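Local coordinates for protein N-acetylglucosamine-specific lectin (Saxidomus purpuratus, PDB 6A7T) that binds N-acetylglucosamine through a C-type lectin domain whose carbohydrate recognition does not depend on calcium, at residues A61-D71 with W102-F110; W113-C124 with E132-C143. All blocks are in the same frame, centred on the assembly; numbering follows the deposited sequence.

Contact 1. Residues A61-D71 with W102-F110; sequences ALVTVESSEED and WIDGSSISF. With CA (calcium ion), chain C.
Thr-64 and Val-65 lie across one face of the Trp-102 indole, and this is the apolar heart of the contact. Thr-64 CA makes a CH-pi contact over the six-membered ring, 4.1 Å from its centroid, while Thr-64 CG2 rests 3.7 Å from Trp-102 CB. Val-65 brings its backbone N over the same face and its CB to the CH2 corner; Ile-108 CG1 covers the opposite face. A second aromatic, Phe-110, packs against the start of helix 68-78. Its CG is anti to the backbone N (chi1 161°), which carries the ring against Ser-68, whose CA lies over its face in a CH-pi contact 3.9 Å from the centroid; Asp-71 CB meets Phe-110 CE2 at 3.6 Å. Ser-67 N-caps this helix by accepting from Glu-70 N.

No direct hydrogen bond joins the segments, so water carries the polar traffic. One molecule donates to Val-65 O at 2.7 Å and accepts from Trp-102 NE1, in the indole plane, and from Phe-110 N. Another sits among Glu-66 OE2, Asp-104 OD2 and Ser-106 OG, bridging the two carboxylate oxygens, which are 4.5 Å apart.

The calcium ion is bound by Thr-64 O, Glu-66 OE1 and both oxygens of Glu-70; both oxygens of Glu-153 and two waters complete the eight ligand atoms. Glu-66 divides its labour: OE1 takes the metal, while OE2 accepts from Thr-64 OG1 at 2.7 Å. Calcium thus draws Glu-66 and Glu-70 together with the carbonyl of Thr-64, whereas the loop 102-110 packs against the same segment with aromatic faces and shared water.

Contact 2. Residues W113-C124 with E132-C143; sequences WGPNRPDADEGC and EIVWQWNDHQDC
Trp-113 and Trp-137 form a T-shaped pair at the apolar centre, the edge of Trp-137 directed at the face of Trp-113 with the planes at 79°. Trp-137 CE3 does the touching, 3.9 Å from Trp-113 CD1; Pro-118 CD lies over the other face of the Trp-113 ring, and Asp-139 N sits at its edge. Beside this pair Gly-114, with no side chain, packs its CA 4.2 Å from Ile-133 CG1 and against Gln-136 CB. Its N-H bonds to Trp-137 O at 2.9 Å, on a lone pair in the carbonyl plane.

Farther out, Ile-133 CD1 lies over a face of the Arg-117 guanidinium. Asn-138 CG, anti to the backbone N (chi1 -173°), brings OD1 to Arg-117 NE, which donates to it at 2.7 Å, in the guanidinium plane but with a bent angle of 133°, while NH1 turns back to Asn-116 O. Glu-132 OE2 gives only a long, out-of-plane charge contact. Asp-139 grips the loop just past the cis peptide before Pro-118: OD1 accepts from Asp-119 N at 2.8 Å and OD2 from Ala-120 N at 3.0 Å, both from above the carboxylate plane. The anti lone pair of OD2 takes Gln-141 NE2, which also reaches Asp-121 O. Arg-117, Asn-138 and His-140 are seen to bind N-acetylglucosamine in this protein, and Asp-119 and Asp-139 a second calcium; neither is bound to this chain here. His-140 NE2 is hydrogen-bonded to Thr-146.

Paired backbone bonds between Cys-124 and His-140, with the Cys-124–Cys-143 disulfide, close the far end. Strand 136-140 is an outer strand of its sheet within this chain, beside 124-130, and Trp-137 reaches inward to Asp-71 of helix 68-78.

Trp-137 joins the two contacts: the indole that presents one edge to Trp-113 in contact 2 also packs on Val-65, Ile-108 and Trp-102 of contact 1, with its CH2 3.6 Å from Trp-102 CZ2. The centre of contact 1 lies about 8 Å from the centre of the chain, that of contact 2 about 12 Å; both are partly buried, contact 2 having more exposed residues. Both draw on the excursion between strands 99-102 and 124-130, its first part in contact 1 and later part in contact 2. Contact 1 relies on packing, water and an occupied calcium site; contact 2 adds direct hydrogen bonds, one between sugar-binding residues, and a disulfide at one end.

Contact 1. Residues A61-D71 with W102-F110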
loop_
_atom_site.group_PDB
_atom_site.type_symbol
_atom_site.label_atom_id
_atom_site.label_comp_id
_atom_site.label_asym_id
_atom_site.label_seq_id
_atom_site.Cartn_x
_atom_site.Cartn_y
_atom_site.Cartn_z
ATOM N N ALA A 61 -4.784 -7.513 12.748
ATOM C CA ALA A 61 -4.763 -6.793 14.025
ATOM C C ALA A 61 -5.600 -5.543 13.877
ATOM O O ALA A 61 -5.814 -5.092 12.783
ATOM C CB ALA A 61 -3.344 -6.431 14.392
ATOM N N LEU A 62 -6.085 -5.000 15.003
ATOM C CA LEU A 62 -6.766 -3.710 14.910
ATOM C C LEU A 62 -5.826 -2.702 14.214
ATOM O O LEU A 62 -4.602 -2.690 14.434
ATOM C CB LEU A 62 -7.160 -3.241 16.317
ATOM C CG LEU A 62 -8.369 -3.888 16.962
ATOM C CD1 LEU A 62 -8.405 -3.564 18.446
ATOM C CD2 LEU A 62 -9.633 -3.457 16.253
ATOM N N VAL A 63 -6.417 -1.870 13.331
ATOM C CA VAL A 63 -5.699 -0.959 12.483
ATOM C C VAL A 63 -4.821 0.004 13.280
ATOM O O VAL A 63 -5.217 0.498 14.292
ATOM C CB VAL A 63 -6.670 -0.187 11.575
ATOM C CG1 VAL A 63 -7.579 0.731 12.366
ATOM C CG2 VAL A 63 -5.916 0.545 10.475
ATOM N N THR A 64 -3.612 0.236 12.778
ATOM C CA THR A 64 -2.706 1.257 13.325
ATOM C C THR A 64 -2.509 2.295 12.215
ATOM O O THR A 64 -2.505 1.934 11.081
ATOM C CB THR A 64 -1.407 0.601 13.777
ATOM O OG1 THR A 64 -0.848 0.000 12.619
ATOM C CG2 THR A 64 -1.684 -0.424 14.846
ATOM N N VAL A 65 -2.490 3.590 12.598
ATOM C CA VAL A 65 -2.623 4.693 11.610
ATOM C C VAL A 65 -1.358 5.550 11.667
ATOM O O VAL A 65 -1.264 6.452 12.502
ATOM C CB VAL A 65 -3.894 5.520 11.829
ATOM C CG1 VAL A 65 -4.095 6.517 10.677
ATOM C CG2 VAL A 65 -5.123 4.631 12.004
ATOM N N GLU A 66 -0.430 5.159 10.818
ATOM C CA GLU A 66 0.944 5.698 10.814
ATOM C C GLU A 66 1.050 7.006 10.030
ATOM O O GLU A 66 2.036 7.744 10.248
ATOM C CB GLU A 66 1.896 4.689 10.198
ATOM C CG GLU A 66 2.190 3.530 11.154
ATOM C CD GLU A 66 1.238 2.335 11.079
ATOM O OE1 GLU A 66 0.427 2.226 10.108
ATOM O OE2 GLU A 66 1.304 1.528 12.025
ATOM N N SER A 67 0.113 7.252 9.104
ATOM C CA SER A 67 0.280 8.345 8.131
ATOM C C SER A 67 -1.056 9.052 7.924
ATOM O O SER A 67 -2.118 8.439 8.132
ATOM C CB SER A 67 0.858 7.841 6.831
ATOM O OG SER A 67 -0.062 7.036 6.085
ATOM N N SER A 68 -1.001 10.340 7.555
ATOM C CA SER A 68 -2.236 11.098 7.158
ATOM C C SER A 68 -2.921 10.458 5.938
ATOM O O SER A 68 -4.181 10.477 5.850
ATOM C CB SER A 68 -1.893 12.550 6.861
ATOM O OG SER A 68 -1.119 12.566 5.661
ATOM N N GLU A 69 -2.145 9.886 5.008
ATOM C CA GLU A 69 -2.655 9.189 3.824
ATOM C C GLU A 69 -3.584 8.033 4.277
ATOM O O GLU A 69 -4.693 7.801 3.709
ATOM C CB GLU A 69 -1.549 8.610 2.944
ATOM C CG GLU A 69 -0.657 9.630 2.275
ATOM C CD GLU A 69 0.552 10.118 3.074
ATOM O OE1 GLU A 69 0.581 9.991 4.316
ATOM O OE2 GLU A 69 1.446 10.702 2.440
ATOM N N GLU A 70 -3.133 7.314 5.309
ATOM C CA GLU A 70 -3.925 6.137 5.774
ATOM C C GLU A 70 -5.161 6.630 6.503
ATOM O O GLU A 70 -6.259 6.034 6.398
ATOM C CB GLU A 70 -3.059 5.225 6.657
ATOM C CG GLU A 70 -3.751 3.902 7.061
ATOM C CD GLU A 70 -2.877 3.000 7.921
ATOM O OE1 GLU A 70 -3.211 1.826 8.030
ATOM O OE2 GLU A 70 -1.810 3.439 8.454
ATOM N N ASP A 71 -4.983 7.701 7.270
ATOM C CA ASP A 71 -6.064 8.333 8.001
ATOM C C ASP A 71 -7.164 8.724 7.010
ATOM O O ASP A 71 -8.346 8.466 7.254
ATOM C CB ASP A 71 -5.546 9.526 8.784
ATOM C CG ASP A 71 -6.586 10.244 9.604
ATOM O OD1 ASP A 71 -7.113 9.665 10.540
ATOM O OD2 ASP A 71 -6.831 11.466 9.276
ATOM N N TRP A 102 0.254 2.590 19.618
ATOM C CA TRP A 102 -0.354 1.575 18.770
ATOM C C TRP A 102 -0.107 0.209 19.393
ATOM O O TRP A 102 0.841 0.022 20.121
ATOM C CB TRP A 102 0.182 1.638 17.343
ATOM C CG TRP A 102 -0.125 2.939 16.676
ATOM C CD1 TRP A 102 0.774 3.838 16.184
ATOM C CD2 TRP A 102 -1.418 3.492 16.410
ATOM N NE1 TRP A 102 0.143 4.927 15.631
ATOM C CE2 TRP A 102 -1.203 4.746 15.781
ATOM C CE3 TRP A 102 -2.732 3.070 16.671
ATOM C CZ2 TRP A 102 -2.266 5.547 15.380
ATOM C CZ3 TRP A 102 -3.775 3.890 16.319
ATOM C CH2 TRP A 102 -3.535 5.126 15.695
ATOM N N ILE A 103 -0.965 -0.748 19.053
ATOM C CA ILE A 103 -0.907 -2.050 19.746
ATOM C C ILE A 103 0.319 -2.882 19.345
ATOM O O ILE A 103 0.614 -3.837 20.061
ATOM C CB ILE A 103 -2.193 -2.854 19.545
ATOM C CG1 ILE A 103 -2.478 -3.060 18.064
ATOM C CG2 ILE A 103 -3.337 -2.236 20.345
ATOM C CD1 ILE A 103 -3.492 -4.160 17.802
ATOM N N ASP A 104 1.036 -2.525 18.281
ATOM C CA ASP A 104 2.370 -3.115 18.035
ATOM C C ASP A 104 3.467 -2.501 18.920
ATOM O O ASP A 104 4.672 -2.847 18.734
ATOM C CB ASP A 104 2.824 -2.972 16.588
ATOM C CG ASP A 104 2.917 -1.552 16.052
ATOM O OD1 ASP A 104 2.705 -0.602 16.805
ATOM O OD2 ASP A 104 3.189 -1.427 14.840
ATOM N N GLY A 105 3.090 -1.591 19.811
ATOM C CA GLY A 105 3.993 -0.920 20.753
ATOM C C GLY A 105 4.531 0.427 20.268
ATOM O O GLY A 105 5.145 1.180 21.094
ATOM N N SER A 106 4.280 0.769 18.995
ATOM C CA SER A 106 4.916 1.934 18.338
ATOM C C SER A 106 4.272 3.255 18.768
ATOM O O SER A 106 3.124 3.305 19.189
ATOM C CB SER A 106 4.929 1.815 16.848
ATOM O OG SER A 106 3.616 1.822 16.294
ATOM N N SER A 107 5.068 4.337 18.724
ATOM C CA SER A 107 4.581 5.687 19.111
ATOM C C SER A 107 3.604 6.191 18.044
ATOM O O SER A 107 3.755 5.836 16.892
ATOM C CB SER A 107 5.693 6.699 19.270
ATOM O OG SER A 107 6.553 6.616 18.149
ATOM N N ILE A 108 2.660 7.008 18.497
ATOM C CA ILE A 108 1.638 7.632 17.643
ATOM C C ILE A 108 2.255 8.921 17.084
ATOM O O ILE A 108 2.119 9.989 17.691
ATOM C CB ILE A 108 0.301 7.824 18.403
ATOM C CG1 ILE A 108 -0.166 6.510 19.043
ATOM C CG2 ILE A 108 -0.751 8.397 17.471
ATOM C CD1 ILE A 108 -1.595 6.485 19.587
ATOM N N SER A 109 2.931 8.770 15.938
ATOM C CA SER A 109 3.699 9.843 15.236
ATOM C C SER A 109 2.774 10.830 14.513
ATOM O O SER A 109 3.108 11.998 14.373
ATOM C CB SER A 109 4.675 9.270 14.257
ATOM O OG SER A 109 5.722 8.560 14.936
ATOM N N PHE A 110 1.640 10.342 14.015
ATOM C CA PHE A 110 0.692 11.167 13.284
ATOM C C PHE A 110 -0.417 11.589 14.237
ATOM O O PHE A 110 -0.981 10.742 14.903
ATOM C CB PHE A 110 0.156 10.396 12.075
ATOM C CG PHE A 110 -1.130 10.968 11.545
ATOM C CD1 PHE A 110 -1.121 12.104 10.751
ATOM C CD2 PHE A 110 -2.347 10.389 11.863
ATOM C CE1 PHE A 110 -2.304 12.634 10.270
ATOM C CE2 PHE A 110 -3.530 10.936 11.398
ATOM C CZ PHE A 110 -3.507 12.053 10.598
HETATM CA CA CA C . -1.317 0.961 9.249
HETATM O O HOH W 1 1.064 -2.652 12.806
HETATM O O HOH W 2 0.581 7.537 14.073
HETATM O O HOH W 3 3.419 0.971 13.411
HETATM O O HOH W 4 0.169 1.120 7.277
HETATM O O HOH W 5 0.378 -0.756 9.854
#

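Contact 2. Residues W113-C124 with E132-C143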
loop_
_atom_site.group_PDB
_atom_site.type_symbol
_atom_site.label_atom_id
_atom_site.label_comp_id
_atom_site.label_asym_id
_atom_site.label_seq_id
_atom_site.Cartn_x
_atom_site.Cartn_y
_atom_site.Cartn_z
ATOM N N TRP A 113 -5.885 12.880 16.546
ATOM C CA TRP A 113 -6.822 13.036 17.619
ATOM C C TRP A 113 -7.837 14.127 17.282
ATOM O O TRP A 113 -7.451 15.080 16.638
ATOM C CB TRP A 113 -6.104 13.424 18.907
ATOM C CG TRP A 113 -5.263 12.321 19.479
ATOM C CD1 TRP A 113 -3.921 12.156 19.358
ATOM C CD2 TRP A 113 -5.744 11.214 20.242
ATOM N NE1 TRP A 113 -3.524 11.046 20.060
ATOM C CE2 TRP A 113 -4.608 10.495 20.659
ATOM C CE3 TRP A 113 -6.984 10.882 20.776
ATOM C CZ2 TRP A 113 -4.715 9.360 21.449
ATOM C CZ3 TRP A 113 -7.098 9.771 21.578
ATOM C CH2 TRP A 113 -5.951 9.049 21.943
ATOM N N GLY A 114 -9.060 13.981 17.798
ATOM C CA GLY A 114 -10.065 15.031 17.737
ATOM C C GLY A 114 -9.691 16.135 18.705
ATOM O O GLY A 114 -8.813 15.971 19.550
ATOM N N PRO A 115 -10.330 17.317 18.601
ATOM C CA PRO A 115 -9.901 18.430 19.439
ATOM C C PRO A 115 -9.969 18.054 20.929
ATOM O O PRO A 115 -10.936 17.490 21.355
ATOM C CB PRO A 115 -10.916 19.524 19.078
ATOM C CG PRO A 115 -11.560 19.113 17.761
ATOM C CD PRO A 115 -11.463 17.597 17.704
ATOM N N ASN A 116 -8.947 18.439 21.703
ATOM C CA ASN A 116 -8.922 18.291 23.167
ATOM C C ASN A 116 -9.047 16.813 23.581
ATOM O O ASN A 116 -9.751 16.498 24.575
ATOM C CB ASN A 116 -9.988 19.156 23.820
ATOM C CG ASN A 116 -9.872 20.589 23.336
ATOM O OD1 ASN A 116 -8.790 21.173 23.381
ATOM N ND2 ASN A 116 -10.956 21.118 22.793
ATOM N N ARG A 117 -8.430 15.977 22.758
ATOM C CA ARG A 117 -8.309 14.518 22.920
ATOM C C ARG A 117 -6.832 14.153 22.749
ATOM O O ARG A 117 -6.110 14.701 21.918
ATOM C CB ARG A 117 -9.189 13.805 21.878
ATOM C CG ARG A 117 -10.690 13.976 22.054
ATOM C CD ARG A 117 -11.213 13.666 23.426
ATOM N NE ARG A 117 -12.649 13.738 23.513
ATOM C CZ ARG A 117 -13.310 14.850 23.796
ATOM N NH1 ARG A 117 -12.631 15.948 24.077
ATOM N NH2 ARG A 117 -14.630 14.852 23.858
ATOM N N PRO A 118 -6.365 13.172 23.545
ATOM C CA PRO A 118 -7.186 12.452 24.491
ATOM C C PRO A 118 -7.637 13.232 25.737
ATOM O O PRO A 118 -6.884 14.005 26.316
ATOM C CB PRO A 118 -6.263 11.307 24.933
ATOM C CG PRO A 118 -4.867 11.882 24.754
ATOM C CD PRO A 118 -4.962 12.810 23.546
ATOM N N ASP A 119 -8.868 13.017 26.159
ATOM C CA ASP A 119 -9.370 13.697 27.320
ATOM C C ASP A 119 -8.763 13.127 28.617
ATOM O O ASP A 119 -8.597 13.832 29.633
ATOM C CB ASP A 119 -10.881 13.578 27.372
ATOM C CG ASP A 119 -11.421 14.256 28.609
ATOM O OD1 ASP A 119 -11.280 15.482 28.681
ATOM O OD2 ASP A 119 -11.944 13.541 29.492
ATOM N N ALA A 120 -8.452 11.831 28.623
ATOM C CA ALA A 120 -8.052 11.118 29.868
ATOM C C ALA A 120 -7.087 9.966 29.522
ATOM O O ALA A 120 -6.975 9.531 28.376
ATOM C CB ALA A 120 -9.255 10.617 30.612
ATOM N N ASP A 121 -6.309 9.551 30.526
ATOM C CA ASP A 121 -5.398 8.414 30.384
ATOM C C ASP A 121 -6.204 7.120 30.422
ATOM O O ASP A 121 -7.379 7.113 30.709
ATOM C CB ASP A 121 -4.364 8.422 31.527
ATOM C CG ASP A 121 -3.465 9.651 31.616
ATOM O OD1 ASP A 121 -3.361 10.418 30.640
ATOM O OD2 ASP A 121 -2.820 9.812 32.684
ATOM N N GLU A 122 -5.503 5.991 30.162
ATOM C CA GLU A 122 -5.949 4.655 30.546
ATOM C C GLU A 122 -7.125 4.200 29.682
ATOM O O GLU A 122 -7.923 3.398 30.095
ATOM C CB GLU A 122 -6.308 4.601 32.030
ATOM C CG GLU A 122 -5.118 5.005 32.890
ATOM C CD GLU A 122 -5.163 4.534 34.333
ATOM O OE1 GLU A 122 -6.255 4.155 34.811
ATOM O OE2 GLU A 122 -4.075 4.509 34.940
ATOM N N GLY A 123 -7.160 4.690 28.462
ATOM C CA GLY A 123 -8.248 4.295 27.581
ATOM C C GLY A 123 -7.822 3.498 26.361
ATOM O O GLY A 123 -6.650 3.144 26.173
ATOM N N CYS A 124 -8.822 3.228 25.512
ATOM C CA CYS A 124 -8.579 2.660 24.186
ATOM C C CYS A 124 -9.135 3.613 23.135
ATOM O O CYS A 124 -9.987 4.416 23.464
ATOM C CB CYS A 124 -9.231 1.295 24.074
ATOM S SG CYS A 124 -8.514 0.126 25.251
ATOM N N GLU A 132 -17.790 18.022 17.820
ATOM C CA GLU A 132 -16.540 18.644 17.333
ATOM C C GLU A 132 -15.539 17.600 16.775
ATOM O O GLU A 132 -14.599 17.960 16.084
ATOM C CB GLU A 132 -15.927 19.495 18.462
ATOM C CG GLU A 132 -15.484 18.721 19.722
ATOM C CD GLU A 132 -16.568 18.184 20.664
ATOM O OE1 GLU A 132 -17.672 18.784 20.696
ATOM O OE2 GLU A 132 -16.320 17.145 21.368
ATOM N N ILE A 133 -15.714 16.318 17.118
ATOM C CA ILE A 133 -14.841 15.242 16.639
ATOM C C ILE A 133 -15.478 14.693 15.345
ATOM O O ILE A 133 -16.545 14.070 15.393
ATOM C CB ILE A 133 -14.667 14.193 17.755
ATOM C CG1 ILE A 133 -14.033 14.829 18.996
ATOM C CG2 ILE A 133 -13.905 12.974 17.290
ATOM C CD1 ILE A 133 -13.968 13.939 20.224
ATOM N N VAL A 134 -14.834 14.967 14.210
ATOM C CA VAL A 134 -15.373 14.638 12.882
ATOM C C VAL A 134 -14.540 13.513 12.257
ATOM O O VAL A 134 -13.635 13.784 11.465
ATOM C CB VAL A 134 -15.399 15.894 11.991
ATOM C CG1 VAL A 134 -16.092 15.646 10.665
ATOM C CG2 VAL A 134 -16.051 17.034 12.732
ATOM N N TRP A 135 -14.865 12.258 12.614
ATOM C CA TRP A 135 -14.101 11.119 12.164
ATOM C C TRP A 135 -12.614 11.310 12.497
ATOM O O TRP A 135 -11.743 11.294 11.668
ATOM C CB TRP A 135 -14.383 10.782 10.694
ATOM C CG TRP A 135 -15.756 10.228 10.475
ATOM C CD1 TRP A 135 -16.703 10.742 9.630
ATOM C CD2 TRP A 135 -16.372 9.112 11.134
ATOM N NE1 TRP A 135 -17.832 9.978 9.678
ATOM C CE2 TRP A 135 -17.677 8.989 10.604
ATOM C CE3 TRP A 135 -15.951 8.177 12.095
ATOM C CZ2 TRP A 135 -18.537 7.962 10.975
ATOM C CZ3 TRP A 135 -16.821 7.188 12.491
ATOM C CH2 TRP A 135 -18.117 7.111 11.971
ATOM N N GLN A 136 -12.369 11.509 13.800
ATOM C CA GLN A 136 -11.031 11.669 14.366
ATOM C C GLN A 136 -10.971 10.777 15.609
ATOM O O GLN A 136 -12.007 10.271 16.105
ATOM C CB GLN A 136 -10.781 13.146 14.690
ATOM C CG GLN A 136 -10.630 14.017 13.458
ATOM C CD GLN A 136 -10.720 15.478 13.838
ATOM O OE1 GLN A 136 -11.693 15.946 14.426
ATOM N NE2 GLN A 136 -9.649 16.169 13.561
ATOM N N TRP A 137 -9.791 10.672 16.194
ATOM C CA TRP A 137 -9.636 9.719 17.306
ATOM C C TRP A 137 -10.171 10.275 18.633
ATOM O O TRP A 137 -10.061 11.476 18.891
ATOM C CB TRP A 137 -8.182 9.263 17.462
ATOM C CG TRP A 137 -7.462 8.885 16.231
ATOM C CD1 TRP A 137 -7.968 8.306 15.106
ATOM C CD2 TRP A 137 -6.051 8.975 16.039
ATOM N NE1 TRP A 137 -6.983 8.108 14.212
ATOM C CE2 TRP A 137 -5.786 8.513 14.751
ATOM C CE3 TRP A 137 -4.988 9.465 16.809
ATOM C CZ2 TRP A 137 -4.517 8.482 14.201
ATOM C CZ3 TRP A 137 -3.738 9.486 16.239
ATOM C CH2 TRP A 137 -3.482 8.953 14.994
ATOM N N ASN A 138 -10.807 9.409 19.450
ATOM C CA ASN A 138 -11.281 9.700 20.795
ATOM C C ASN A 138 -10.813 8.560 21.718
ATOM O O ASN A 138 -10.599 7.414 21.244
ATOM C CB ASN A 138 -12.801 9.730 20.906
ATOM C CG ASN A 138 -13.271 10.196 22.252
ATOM O OD1 ASN A 138 -12.675 11.116 22.776
ATOM N ND2 ASN A 138 -14.296 9.557 22.807
ATOM N N ASP A 139 -10.600 8.873 22.989
ATOM C CA ASP A 139 -10.206 7.902 24.036
ATOM C C ASP A 139 -11.433 7.528 24.855
ATOM O O ASP A 139 -12.140 8.410 25.382
ATOM C CB ASP A 139 -9.146 8.514 24.964
ATOM C CG ASP A 139 -9.606 9.807 25.632
ATOM O OD1 ASP A 139 -9.847 10.775 24.887
ATOM O OD2 ASP A 139 -9.831 9.787 26.865
ATOM N N HIS A 140 -11.700 6.226 25.020
ATOM C CA HIS A 140 -12.796 5.706 25.757
ATOM C C HIS A 140 -12.212 4.839 26.882
ATOM O O HIS A 140 -11.336 4.017 26.630
ATOM C CB HIS A 140 -13.748 4.861 24.882
ATOM C CG HIS A 140 -14.969 4.383 25.591
ATOM N ND1 HIS A 140 -16.005 5.254 25.932
ATOM C CD2 HIS A 140 -15.406 3.149 25.952
ATOM C CE1 HIS A 140 -16.989 4.574 26.480
ATOM N NE2 HIS A 140 -16.639 3.283 26.539
ATOM N N GLN A 141 -12.717 5.013 28.104
ATOM C CA GLN A 141 -12.040 4.394 29.254
ATOM C C GLN A 141 -12.587 2.989 29.570
ATOM O O GLN A 141 -12.079 2.317 30.480
ATOM C CB GLN A 141 -12.072 5.416 30.399
ATOM C CG GLN A 141 -10.868 6.352 30.361
ATOM C CD GLN A 141 -10.865 7.344 29.222
ATOM O OE1 GLN A 141 -11.892 7.880 28.842
ATOM N NE2 GLN A 141 -9.695 7.657 28.706
ATOM N N ASP A 142 -13.568 2.481 28.835
ATOM C CA ASP A 142 -14.002 1.132 29.012
ATOM C C ASP A 142 -13.605 0.276 27.800
ATOM O O ASP A 142 -14.279 0.271 26.785
ATOM C CB ASP A 142 -15.506 1.041 29.218
ATOM C CG ASP A 142 -16.033 -0.375 29.222
ATOM O OD1 ASP A 142 -15.224 -1.344 29.462
ATOM O OD2 ASP A 142 -17.237 -0.519 28.946
ATOM N N CYS A 143 -12.521 -0.469 27.983
ATOM C CA CYS A 143 -11.906 -1.249 26.875
ATOM C C CYS A 143 -12.484 -2.656 26.815
ATOM O O CYS A 143 -12.013 -3.472 25.995
ATOM C CB CYS A 143 -10.397 -1.257 27.031
ATOM S SG CYS A 143 -9.727 0.412 26.842
HETATM O O HOH W 6 -12.714 10.965 29.449
HETATM O O HOH W 7 -9.610 3.596 32.248
#